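Local atomic coordinates of beta-fructofuranosidase (Bifidobacterium adolescentis, PDB entry 6NOB), a protein that probably hydrolyses terminal beta-D-fructofuranoside bonds in sucrose and related fructosides. Residues A[208-213]-A[442-447]; A[242-245]-A[249-252]; A[279-284]-A[417-422]; A[322-327]-A[455-460]; A[487-492]-A[584-589]. One frame throughout, in Å; residues are numbered along the deposited sequence. Where two conformers were deposited one is given.

Contact 1. Residues A[208-213]-A[442-447]; sequences PVAGNE and ADDNGR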
# COMPACT_ATOMS: atom_id res chain seq x y z
N PRO A 208 -7.49 -11.27 -21.73
CA PRO A 208 -7.29 -11.61 -20.31
C PRO A 208 -7.34 -13.12 -20.11
O PRO A 208 -8.28 -13.79 -20.55
CB PRO A 208 -8.44 -10.89 -19.60
CG PRO A 208 -8.83 -9.79 -20.53
CD PRO A 208 -8.61 -10.33 -21.91
N VAL A 209 -6.31 -13.65 -19.45
CA VAL A 209 -6.20 -15.07 -19.14
C VAL A 209 -5.66 -15.22 -17.73
O VAL A 209 -5.19 -14.26 -17.11
CB VAL A 209 -5.28 -15.82 -20.14
CG1 VAL A 209 -5.83 -15.75 -21.55
CG2 VAL A 209 -3.87 -15.27 -20.07
N ALA A 210 -5.73 -16.45 -17.22
CA ALA A 210 -5.14 -16.76 -15.93
C ALA A 210 -3.65 -16.44 -15.93
O ALA A 210 -2.98 -16.49 -16.97
CB ALA A 210 -5.35 -18.24 -15.58
N GLY A 211 -3.13 -16.10 -14.75
CA GLY A 211 -1.76 -15.61 -14.67
C GLY A 211 -0.71 -16.63 -15.07
O GLY A 211 0.30 -16.28 -15.68
N ASN A 212 -0.93 -17.90 -14.73
CA ASN A 212 0.06 -18.92 -15.07
C ASN A 212 0.15 -19.17 -16.57
O ASN A 212 1.20 -19.60 -17.05
CB ASN A 212 -0.24 -20.22 -14.33
CG ASN A 212 0.42 -20.27 -12.95
OD1 ASN A 212 0.89 -19.26 -12.44
ND2 ASN A 212 0.45 -21.46 -12.35
N GLU A 213 -0.92 -18.88 -17.31
CA GLU A 213 -0.95 -19.05 -18.75
C GLU A 213 -0.64 -17.76 -19.50
O GLU A 213 -0.65 -17.77 -20.74
CB GLU A 213 -2.32 -19.57 -19.20
CG GLU A 213 -2.93 -20.59 -18.27
CD GLU A 213 -4.33 -20.99 -18.70
OE1 GLU A 213 -5.15 -21.34 -17.82
OE2 GLU A 213 -4.62 -20.93 -19.91
N ALA A 442 -7.09 -11.48 -7.73
CA ALA A 442 -7.50 -12.87 -7.68
C ALA A 442 -6.36 -13.74 -8.19
O ALA A 442 -5.97 -13.62 -9.35
CB ALA A 442 -8.76 -13.11 -8.50
N ASP A 443 -5.83 -14.60 -7.32
CA ASP A 443 -4.75 -15.49 -7.74
C ASP A 443 -5.30 -16.59 -8.65
O ASP A 443 -6.49 -16.64 -8.97
CB ASP A 443 -4.01 -16.04 -6.51
CG ASP A 443 -4.81 -17.07 -5.72
OD1 ASP A 443 -5.99 -17.34 -6.05
OD2 ASP A 443 -4.25 -17.62 -4.74
N ASP A 444 -4.42 -17.50 -9.06
CA ASP A 444 -4.81 -18.51 -10.05
C ASP A 444 -5.88 -19.46 -9.52
O ASP A 444 -6.57 -20.09 -10.33
CB ASP A 444 -3.58 -19.31 -10.50
CG ASP A 444 -2.69 -18.51 -11.43
OD1 ASP A 444 -3.20 -17.93 -12.41
OD2 ASP A 444 -1.46 -18.47 -11.19
N ASN A 445 -6.05 -19.56 -8.21
CA ASN A 445 -7.08 -20.41 -7.62
C ASN A 445 -8.33 -19.63 -7.22
O ASN A 445 -9.19 -20.18 -6.54
CB ASN A 445 -6.51 -21.15 -6.41
CG ASN A 445 -5.44 -22.15 -6.79
OD1 ASN A 445 -4.36 -22.18 -6.20
ND2 ASN A 445 -5.74 -22.99 -7.78
N GLY A 446 -8.44 -18.37 -7.63
CA GLY A 446 -9.62 -17.58 -7.33
C GLY A 446 -9.65 -16.95 -5.95
O GLY A 446 -10.66 -16.31 -5.61
N ARG A 447 -8.60 -17.12 -5.15
CA ARG A 447 -8.51 -16.42 -3.88
C ARG A 447 -8.48 -14.92 -4.10
O ARG A 447 -7.72 -14.42 -4.93
CB ARG A 447 -7.25 -16.85 -3.13
CG ARG A 447 -7.44 -17.95 -2.12
CD ARG A 447 -6.23 -18.04 -1.20
NE ARG A 447 -4.98 -17.84 -1.92
CZ ARG A 447 -3.77 -17.92 -1.36
NH1 ARG A 447 -3.65 -18.19 -0.07
NH2 ARG A 447 -2.69 -17.72 -2.10
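Asp444 swings its CG anti to its own carbonyl carbon (chi1 -74°), which sends the carboxylate out of the 442-447 turn and against the backbone of Gly211 and Asn212. OD1 takes the hydrogen bond across the contact: Asn212 N donates to Asp444 OD1 at 3.2 Å, with an N-H...O angle of 149°, on the syn side but tilted out of the carboxylate plane. Gly211 N stands 3.0 Å from the same Asp444 OD1, and Ala210 CB lies beside that oxygen at 3.8 Å. Asp444 OD2 sits 2.8 Å from Asn212 OD1, two acceptors without a bond between them, the amide and carboxylate planes being 58° apart; Asn212 OD1 takes a weak hydrogen bond from Gly140 N. With an alanine here in place of Asp444, both oxygens are gone, and Asn212 N would probably be left without its acceptor on the turn. That turn is type I, from Asp443 to Gly446, and Asp443 braces it: Asp443 OD1 accepts from Arg447 N at 2.8 Å, while Asp443 OD2 receives both NE and NH2 of Arg447 in a salt bridge. In the fold, the turn links antiparallel strands 435-442 and 448-454, the loop 208-213 runs between strands 190-202 and 216-227 of another sheet, and Gln137 and Gly140, at the bend from strand 127-138 into 141-149, bond to the two sides.

Contact 2. Residues A[242-245]-A[249-252]; sequences LCED and VRVE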
# COMPACT_ATOMS: atom_id res chain seq x y z
N LEU A 242 2.82 -2.59 -20.88
CA LEU A 242 3.00 -4.03 -20.72
C LEU A 242 4.30 -4.33 -19.99
O LEU A 242 5.31 -3.65 -20.19
CB LEU A 242 3.03 -4.74 -22.08
CG LEU A 242 1.71 -4.92 -22.81
CD1 LEU A 242 1.96 -5.59 -24.14
CD2 LEU A 242 0.75 -5.73 -21.96
N CYS A 243 4.25 -5.35 -19.14
CA CYS A 243 5.43 -6.07 -18.68
C CYS A 243 5.43 -7.43 -19.36
O CYS A 243 4.63 -8.31 -19.01
CB CYS A 243 5.45 -6.22 -17.17
SG CYS A 243 7.02 -6.87 -16.60
N GLU A 244 6.32 -7.61 -20.33
CA GLU A 244 6.33 -8.83 -21.13
C GLU A 244 7.23 -9.92 -20.55
O GLU A 244 6.95 -11.11 -20.76
CB GLU A 244 6.76 -8.52 -22.56
CG GLU A 244 5.84 -7.54 -23.26
CD GLU A 244 6.35 -7.12 -24.62
OE1 GLU A 244 6.17 -5.94 -24.99
OE2 GLU A 244 6.94 -7.97 -25.33
N ASP A 245 8.29 -9.56 -19.83
CA ASP A 245 9.22 -10.54 -19.30
C ASP A 245 9.22 -10.61 -17.78
O ASP A 245 10.09 -11.26 -17.19
CB ASP A 245 10.64 -10.26 -19.82
CG ASP A 245 11.20 -8.93 -19.35
OD1 ASP A 245 10.52 -8.20 -18.59
OD2 ASP A 245 12.34 -8.61 -19.74
N VAL A 249 9.51 -2.72 -18.27
CA VAL A 249 8.31 -2.09 -18.80
C VAL A 249 8.52 -1.77 -20.28
O VAL A 249 9.65 -1.57 -20.73
CB VAL A 249 7.93 -0.82 -18.00
CG1 VAL A 249 8.85 0.34 -18.34
CG2 VAL A 249 6.48 -0.44 -18.27
N ARG A 250 7.43 -1.74 -21.02
CA ARG A 250 7.42 -1.35 -22.43
C ARG A 250 6.53 -0.12 -22.60
O ARG A 250 6.05 0.47 -21.63
CB ARG A 250 6.98 -2.52 -23.31
CG ARG A 250 8.04 -3.60 -23.42
CD ARG A 250 9.37 -3.01 -23.84
NE ARG A 250 10.40 -4.02 -24.03
CZ ARG A 250 11.54 -3.82 -24.68
NH1 ARG A 250 11.81 -2.64 -25.22
NH2 ARG A 250 12.42 -4.81 -24.81
N VAL A 251 6.29 0.24 -23.87
CA VAL A 251 5.78 1.57 -24.20
C VAL A 251 4.46 1.85 -23.49
O VAL A 251 3.60 0.97 -23.35
CB VAL A 251 5.65 1.72 -25.73
CG1 VAL A 251 4.79 0.61 -26.31
CG2 VAL A 251 5.11 3.10 -26.10
N GLU A 252 4.31 3.09 -23.02
CA GLU A 252 3.14 3.55 -22.29
C GLU A 252 2.36 4.55 -23.14
O GLU A 252 2.95 5.41 -23.80
CB GLU A 252 3.55 4.20 -20.96
CG GLU A 252 2.41 4.69 -20.08
CD GLU A 252 2.90 5.36 -18.81
OE1 GLU A 252 4.09 5.17 -18.45
OE2 GLU A 252 2.11 6.08 -18.16
O HOH W 1 3.45 -1.59 -23.74
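Leu242 and Arg250 come within 5.4 Å of each other, CA to CA, where the end of strand 235-243 runs alongside the returning chain. Arg250 N donates to Leu242 O at 3.0 Å, with an N-H...O angle of 143°, and it reaches that oxygen almost in line with the carbonyl bond (C=O...N 170°). One step further along, the backbones have moved apart and a water fills in: it donates to Val251 O at 2.6 Å and accepts a weak bond from Leu242 N. The pairing is that of a beta hairpin, whose arms lead from strand 235-243 into strand 253-256, the outermost strand of a four-stranded antiparallel sheet consistent with one blade of the five-bladed propeller of family 32. Asp245 fastens the connecting loop, OD1 accepting from Val247 N and OD2 bonding to His248 ND1. Among the side chains, Glu244 and Arg250 cross at about a right angle. Glu244 is extended beyond CG and lays OE1 against the aliphatic part of the arginine, 3.4 Å from Arg250 CG. The charged groups form no salt bridge, Glu244 OE1 staying 4.7 Å from Arg250 NE. Val249 turns its CB away from the strand, yet its CG2 still touches Leu242 O at 3.9 Å, and the side chain also packs on Phe177 and Leu178.

Contact 3. Residues A[279-284]-A[417-422]; sequences EALDPD and NGPKLD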
# COMPACT_ATOMS: atom_id res chain seq x y z
N GLU A 279 -26.24 -10.05 -14.30
CA GLU A 279 -27.05 -9.46 -15.37
C GLU A 279 -26.65 -8.03 -15.70
O GLU A 279 -27.05 -7.53 -16.76
CB GLU A 279 -28.52 -9.51 -14.98
CG GLU A 279 -29.17 -10.87 -15.16
CD GLU A 279 -30.66 -10.77 -15.38
OE1 GLU A 279 -31.14 -9.68 -15.76
OE2 GLU A 279 -31.36 -11.79 -15.17
N ALA A 280 -25.88 -7.37 -14.85
CA ALA A 280 -25.57 -5.96 -15.04
C ALA A 280 -24.32 -5.72 -15.88
O ALA A 280 -24.08 -4.57 -16.27
CB ALA A 280 -25.41 -5.27 -13.68
N LEU A 281 -23.54 -6.75 -16.17
CA LEU A 281 -22.26 -6.59 -16.84
C LEU A 281 -22.25 -7.30 -18.19
O LEU A 281 -22.91 -8.33 -18.38
CB LEU A 281 -21.11 -7.11 -15.98
CG LEU A 281 -20.92 -6.40 -14.64
CD1 LEU A 281 -19.72 -6.97 -13.90
CD2 LEU A 281 -20.76 -4.91 -14.86
N ASP A 282 -21.49 -6.74 -19.12
CA ASP A 282 -21.26 -7.35 -20.42
C ASP A 282 -20.09 -8.33 -20.29
O ASP A 282 -18.96 -7.90 -20.04
CB ASP A 282 -20.97 -6.28 -21.48
CG ASP A 282 -21.02 -6.83 -22.90
OD1 ASP A 282 -20.89 -8.05 -23.09
OD2 ASP A 282 -21.19 -6.01 -23.84
N PRO A 283 -20.32 -9.63 -20.46
CA PRO A 283 -19.22 -10.59 -20.29
C PRO A 283 -18.11 -10.44 -21.31
O PRO A 283 -17.00 -10.94 -21.08
CB PRO A 283 -19.92 -11.95 -20.42
CG PRO A 283 -21.13 -11.67 -21.25
CD PRO A 283 -21.58 -10.28 -20.87
N ASP A 284 -18.36 -9.75 -22.42
CA ASP A 284 -17.34 -9.49 -23.43
C ASP A 284 -16.59 -8.19 -23.18
O ASP A 284 -15.79 -7.78 -24.03
CB ASP A 284 -17.97 -9.46 -24.82
CG ASP A 284 -18.63 -10.78 -25.19
OD1 ASP A 284 -18.05 -11.84 -24.87
OD2 ASP A 284 -19.72 -10.76 -25.80
N ASN A 417 -29.35 4.03 -16.42
CA ASN A 417 -28.16 4.86 -16.48
C ASN A 417 -26.89 4.08 -16.15
O ASN A 417 -25.90 4.65 -15.67
CB ASN A 417 -28.30 6.06 -15.54
CG ASN A 417 -29.64 6.75 -15.69
OD1 ASN A 417 -30.21 6.80 -16.79
ND2 ASN A 417 -30.16 7.28 -14.59
N GLY A 418 -26.89 2.77 -16.39
CA GLY A 418 -25.70 1.97 -16.27
C GLY A 418 -25.68 1.08 -15.05
O GLY A 418 -26.64 1.03 -14.26
N PRO A 419 -24.58 0.35 -14.86
CA PRO A 419 -24.48 -0.55 -13.70
C PRO A 419 -24.36 0.24 -12.41
O PRO A 419 -23.60 1.20 -12.32
CB PRO A 419 -23.21 -1.36 -13.99
CG PRO A 419 -22.88 -1.10 -15.44
CD PRO A 419 -23.39 0.28 -15.72
N LYS A 420 -25.12 -0.19 -11.40
CA LYS A 420 -25.13 0.45 -10.09
C LYS A 420 -25.00 -0.62 -9.02
O LYS A 420 -25.64 -1.68 -9.10
CB LYS A 420 -26.42 1.25 -9.87
CG LYS A 420 -26.72 2.27 -10.96
CD LYS A 420 -25.76 3.45 -10.93
CE LYS A 420 -26.06 4.43 -12.05
NZ LYS A 420 -24.97 5.43 -12.23
N LEU A 421 -24.17 -0.35 -8.02
CA LEU A 421 -24.06 -1.24 -6.87
C LEU A 421 -25.18 -0.93 -5.89
O LEU A 421 -25.20 0.15 -5.28
CB LEU A 421 -22.70 -1.11 -6.20
CG LEU A 421 -22.57 -1.87 -4.88
CD1 LEU A 421 -22.70 -3.37 -5.10
CD2 LEU A 421 -21.26 -1.53 -4.18
N ASP A 422 -26.12 -1.85 -5.74
CA ASP A 422 -27.18 -1.74 -4.74
C ASP A 422 -26.57 -2.11 -3.39
O ASP A 422 -26.43 -3.29 -3.06
CB ASP A 422 -28.36 -2.63 -5.09
CG ASP A 422 -29.51 -2.50 -4.12
OD1 ASP A 422 -29.50 -1.56 -3.29
OD2 ASP A 422 -30.44 -3.34 -4.17
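Pro419 meets Ala280 and Leu281 with the outer carbons of its ring. Its CB, directed at the loop, is the atom with the most neighbours: Ala280 CB is 4.5 Å from Pro419 CB, Ala280 O lies 4.0 Å from it, and Leu281 CD2 approaches it at 4.4 Å. The next atom, Pro419 CG, rests against Ala280 O at 3.8 Å, a van der Waals contact and the shortest approach between the segments. From there CD bends back to the proline's own nitrogen, next to Gly418. In Leu281 it is the CD2 branch, not the extended CD1 branch, that turns to Pro419 CB; the same side chain also packs on Leu412 and Met276. No hydrogen bond joins the segments. The loop has a local lock of its own, an Asx turn in which Asp284 N donates to Asp282 OD1 at 3.1 Å and 160°, from above the carboxylate plane. Light apolar contact of this kind joins two sheets: the loop connects strands 268-273 and 285-295, whereas Pro419 lies near the start of the 418-428 strand, paired with 405-415, an arrangement consistent with neighbouring blades of the five-bladed propeller of family 32.

Contact 4. Residues A[322-327]-A[455-460]; sequences YSPQGK and TDFPEM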
# COMPACT_ATOMS: atom_id res chain seq x y z
N TYR A 322 -8.46 18.55 6.19
CA TYR A 322 -7.42 18.02 5.31
C TYR A 322 -6.18 17.55 6.06
O TYR A 322 -5.22 17.11 5.41
CB TYR A 322 -7.04 19.03 4.21
CG TYR A 322 -6.98 20.50 4.57
CD1 TYR A 322 -5.86 21.04 5.18
CD2 TYR A 322 -8.02 21.35 4.22
CE1 TYR A 322 -5.80 22.39 5.47
CE2 TYR A 322 -7.97 22.70 4.51
CZ TYR A 322 -6.85 23.22 5.14
OH TYR A 322 -6.79 24.56 5.43
N SER A 323 -6.20 17.52 7.38
CA SER A 323 -5.05 17.03 8.14
C SER A 323 -5.47 15.93 9.10
O SER A 323 -6.57 15.96 9.65
CB SER A 323 -4.38 18.17 8.92
OG SER A 323 -5.08 18.42 10.13
N PRO A 324 -4.59 14.95 9.33
CA PRO A 324 -4.94 13.83 10.23
C PRO A 324 -5.30 14.27 11.63
O PRO A 324 -6.03 13.54 12.32
CB PRO A 324 -3.67 12.97 10.23
CG PRO A 324 -2.95 13.34 8.97
CD PRO A 324 -3.25 14.79 8.74
N GLN A 325 -4.82 15.42 12.08
CA GLN A 325 -5.10 15.91 13.42
C GLN A 325 -6.14 17.02 13.43
O GLN A 325 -6.45 17.55 14.51
CB GLN A 325 -3.81 16.40 14.07
CG GLN A 325 -2.79 15.31 14.32
CD GLN A 325 -3.16 14.44 15.50
OE1 GLN A 325 -3.89 14.87 16.39
NE2 GLN A 325 -2.66 13.21 15.52
N GLY A 326 -6.68 17.37 12.27
CA GLY A 326 -7.59 18.51 12.20
C GLY A 326 -8.85 18.28 13.02
O GLY A 326 -9.45 17.21 12.98
N LYS A 327 -9.24 19.30 13.76
CA LYS A 327 -10.42 19.26 14.60
C LYS A 327 -11.66 19.70 13.82
O LYS A 327 -11.54 20.37 12.79
CB LYS A 327 -10.22 20.13 15.84
CG LYS A 327 -8.99 19.73 16.65
CD LYS A 327 -8.70 20.70 17.79
CE LYS A 327 -7.33 21.35 17.64
NZ LYS A 327 -6.23 20.36 17.79
N THR A 455 0.35 3.95 6.26
CA THR A 455 0.79 5.33 6.34
C THR A 455 0.87 5.76 7.80
O THR A 455 0.15 5.24 8.66
CB THR A 455 -0.15 6.26 5.56
OG1 THR A 455 0.35 7.60 5.62
CG2 THR A 455 -1.56 6.20 6.11
N ASP A 456 1.76 6.71 8.08
CA ASP A 456 2.15 7.02 9.46
C ASP A 456 1.25 8.10 10.07
O ASP A 456 1.69 9.18 10.44
CB ASP A 456 3.62 7.44 9.51
CG ASP A 456 4.14 7.56 10.93
OD1 ASP A 456 3.59 6.86 11.81
OD2 ASP A 456 5.08 8.35 11.16
N PHE A 457 -0.03 7.77 10.19
CA PHE A 457 -0.92 8.62 10.98
C PHE A 457 -0.58 8.58 12.47
O PHE A 457 -0.69 9.62 13.14
CB PHE A 457 -2.38 8.23 10.74
CG PHE A 457 -2.87 8.51 9.35
CD1 PHE A 457 -2.30 9.52 8.59
CD2 PHE A 457 -3.91 7.77 8.80
CE1 PHE A 457 -2.75 9.78 7.30
CE2 PHE A 457 -4.36 8.03 7.52
CZ PHE A 457 -3.78 9.03 6.77
N PRO A 458 -0.19 7.44 13.05
CA PRO A 458 0.25 7.44 14.45
C PRO A 458 1.54 8.22 14.72
O PRO A 458 1.95 8.31 15.88
CB PRO A 458 0.45 5.95 14.76
CG PRO A 458 -0.43 5.25 13.81
CD PRO A 458 -0.37 6.06 12.55
N GLU A 459 2.18 8.78 13.69
CA GLU A 459 3.40 9.57 13.85
C GLU A 459 4.49 8.77 14.56
O GLU A 459 5.14 9.25 15.49
CB GLU A 459 3.11 10.88 14.59
CG GLU A 459 1.92 11.64 14.03
CD GLU A 459 1.79 13.04 14.60
OE1 GLU A 459 2.61 13.42 15.46
OE2 GLU A 459 0.85 13.75 14.19
N MET A 460 4.69 7.53 14.12
CA MET A 460 5.69 6.65 14.70
C MET A 460 7.01 6.66 13.94
O MET A 460 7.97 6.05 14.41
CB MET A 460 5.14 5.22 14.78
CG MET A 460 4.15 5.01 15.90
SD MET A 460 4.95 5.01 17.52
CE MET A 460 3.52 5.06 18.60
O HOH W 2 -2.85 11.89 13.19
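Gln325 NE2 has two partners: it donates to Ala567 O, and it makes a weak bond of 2.7 Å to a water that in turn donates to Phe457 O. The water thus carries the polar link between two type I beta turns, Ser323 to Gly326 and Asp456 to Glu459, which lie on connections of different sheets in the propeller fold of family 32; Ala567 belongs to the C-terminal beta-sandwich part of the chain. Direct hydrogen bonds between the two turns are absent. Gln325 and Glu459 approach from opposite directions, but Gln325 NE2 remains 3.8 Å from Glu459 OE2 and the amide and carboxylate planes are 77° apart, so the pair is a loose polar neighbourhood. Gln325 bends at chi2, which folds its amide back toward the water and Ala567. The second turn is tightened from within: Met460 N donates to Asp456 OD1 at 2.6 Å and 162°, using the syn lone pair of the carboxylate. Apolar contact is supplied by Pro324 and Phe457, whose side chains cross at about a right angle. With CG anti to its carbonyl carbon (chi1 -67°), Phe457 brings its CD1 and CE1 to the proline, and Pro324 CG is 3.9 Å from both of these Phe457 atoms. Phe402 adds an edge-to-face stack with Phe457 and also touches Pro324. One face of the Phe457 ring carries Thr455 CG2, 3.6 Å above the plane and displaced toward the rim.

Contact 5. Residues A[487-492]-A[584-589]; sequences SKPVSE and EVFFDR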
# COMPACT_ATOMS: atom_id res chain seq x y z
N SER A 487 -11.94 -10.54 6.52
CA SER A 487 -10.55 -10.47 6.10
C SER A 487 -9.69 -11.19 7.13
O SER A 487 -9.93 -11.08 8.33
CB SER A 487 -10.07 -9.03 5.93
OG SER A 487 -9.88 -8.40 7.18
N LYS A 488 -8.67 -11.90 6.64
CA LYS A 488 -7.87 -12.80 7.46
C LYS A 488 -6.57 -13.01 6.72
O LYS A 488 -6.59 -13.06 5.47
CB LYS A 488 -8.61 -14.12 7.69
CG LYS A 488 -8.10 -15.00 8.82
CD LYS A 488 -8.87 -16.32 8.83
CE LYS A 488 -8.79 -17.03 10.17
NZ LYS A 488 -7.50 -17.77 10.35
N PRO A 489 -5.43 -13.14 7.40
CA PRO A 489 -4.17 -13.38 6.69
C PRO A 489 -4.24 -14.66 5.86
O PRO A 489 -4.86 -15.65 6.26
CB PRO A 489 -3.14 -13.50 7.81
CG PRO A 489 -3.73 -12.73 8.94
CD PRO A 489 -5.21 -12.95 8.85
N VAL A 490 -3.61 -14.61 4.68
CA VAL A 490 -3.61 -15.78 3.82
C VAL A 490 -2.87 -16.93 4.51
O VAL A 490 -2.06 -16.72 5.42
CB VAL A 490 -2.99 -15.46 2.45
CG1 VAL A 490 -3.77 -14.36 1.76
CG2 VAL A 490 -1.53 -15.06 2.61
N SER A 491 -3.17 -18.15 4.06
CA SER A 491 -2.60 -19.33 4.70
C SER A 491 -1.08 -19.29 4.71
O SER A 491 -0.45 -19.77 5.66
CB SER A 491 -3.10 -20.60 4.00
OG SER A 491 -2.50 -20.77 2.73
N GLU A 492 -0.46 -18.69 3.68
CA GLU A 492 0.99 -18.64 3.62
C GLU A 492 1.59 -17.82 4.76
O GLU A 492 2.69 -18.13 5.23
CB GLU A 492 1.44 -18.08 2.28
CG GLU A 492 1.09 -18.95 1.08
CD GLU A 492 -0.25 -18.60 0.48
OE1 GLU A 492 -1.08 -17.97 1.17
OE2 GLU A 492 -0.48 -18.96 -0.69
N GLU A 584 -6.85 -12.65 17.53
CA GLU A 584 -5.63 -13.08 16.87
C GLU A 584 -4.76 -11.85 16.62
O GLU A 584 -5.22 -10.88 16.01
CB GLU A 584 -5.94 -13.80 15.56
CG GLU A 584 -4.79 -14.63 15.03
CD GLU A 584 -5.17 -15.51 13.85
OE1 GLU A 584 -5.69 -14.98 12.85
OE2 GLU A 584 -4.94 -16.73 13.93
N VAL A 585 -3.52 -11.89 17.11
CA VAL A 585 -2.65 -10.72 17.12
C VAL A 585 -1.35 -11.05 16.40
O VAL A 585 -0.70 -12.05 16.70
CB VAL A 585 -2.34 -10.25 18.55
CG1 VAL A 585 -1.46 -9.01 18.53
CG2 VAL A 585 -3.63 -9.98 19.31
N PHE A 586 -0.97 -10.20 15.44
CA PHE A 586 0.36 -10.19 14.85
C PHE A 586 1.02 -8.87 15.24
O PHE A 586 0.58 -7.80 14.80
CB PHE A 586 0.31 -10.31 13.32
CG PHE A 586 -0.21 -11.62 12.81
CD1 PHE A 586 -1.58 -11.87 12.76
CD2 PHE A 586 0.65 -12.60 12.35
CE1 PHE A 586 -2.06 -13.07 12.27
CE2 PHE A 586 0.17 -13.80 11.86
CZ PHE A 586 -1.19 -14.04 11.82
N PHE A 587 2.07 -8.93 16.06
CA PHE A 587 2.88 -7.75 16.36
C PHE A 587 4.29 -7.98 15.84
O PHE A 587 4.96 -8.93 16.26
CB PHE A 587 2.91 -7.43 17.85
CG PHE A 587 3.66 -6.17 18.16
CD1 PHE A 587 3.08 -4.94 17.91
CD2 PHE A 587 4.95 -6.21 18.65
CE1 PHE A 587 3.77 -3.77 18.18
CE2 PHE A 587 5.65 -5.05 18.92
CZ PHE A 587 5.05 -3.82 18.68
N ASP A 588 4.75 -7.08 14.97
CA ASP A 588 6.01 -7.24 14.25
C ASP A 588 6.88 -6.01 14.51
O ASP A 588 7.04 -5.15 13.64
CB ASP A 588 5.75 -7.47 12.76
CG ASP A 588 7.02 -7.73 11.98
OD1 ASP A 588 8.04 -8.11 12.59
OD2 ASP A 588 7.00 -7.57 10.74
N ARG A 589 7.43 -5.93 15.72
CA ARG A 589 8.40 -4.91 16.13
C ARG A 589 7.83 -3.50 16.17
O ARG A 589 7.90 -2.84 17.21
CB ARG A 589 9.63 -4.95 15.20
CG ARG A 589 10.51 -6.18 15.43
CD ARG A 589 11.33 -6.51 14.19
NE ARG A 589 12.32 -5.48 13.89
CZ ARG A 589 13.54 -5.45 14.41
NH1 ARG A 589 13.93 -6.39 15.25
NH2 ARG A 589 14.38 -4.48 14.08
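The Pro489 and Phe586 side chains meet at a slant, with Pro489 CG bearing on the outer corner of the phenyl group: it is 3.7 Å from Phe586 CE1 and 4.1 Å from Phe586 CZ. Phe586 holds CG anti to its carbonyl carbon (chi1 -66°), and the CB bonds of Phe586 and of Glu584, two residues earlier on the same side of strand 582-588, both point toward the 487-492 segment. Further contacts hem in the phenyl ring, with Tyr521 stacked edge-to-face and Val493 and Phe595 packed against it. Beside this apolar pair, Lys488 and Glu584 cross at about a right angle. The lysine chain runs out extended and turns only at its last bond (chi4 -80°), which leaves Lys488 NZ 4.2 Å from Glu584 OE1, beyond a salt bridge though near enough for the opposite charges probably to attract. Tyr494 OH mediates between them, hydrogen-bonded to both Lys488 NZ and Glu584 OE1, and the other carboxylate oxygen, Glu584 OE2, is satisfied by Tyr521 OH. The CA atoms nearest each other, those of Lys488 and Glu584, are 9.7 Å apart, so side chains alone bridge the gap. One strand, 484-489, ends a propeller sheet just ahead of the short helix 491-497, and the other lies in a six-stranded antiparallel sheet; the arrangement is the junction between beta-propeller and C-terminal beta-sandwich characteristic of family 32.

From the N terminus, contact 1 opens first, at 208-213, and its long loop closes only at 442-447. Contact 2, a local hairpin at 242-252, and contact 3, which joins 279-284 to 417-422, both nest inside that loop, in series with each other. Contact 4 opens at 322-327 and closes at 455-460, so it crosses both contact 1 and contact 3. These overlapping closures tie separate sheets of the propeller together. Contact 5 follows after all of them and joins the propeller to the C-terminal sandwich. It touches contact 1 through a salt bridge, Arg447 NH1 to Glu492 OE1 at 2.9 Å; contacts 1 and 4 lie on opposite sides of the chain's centre.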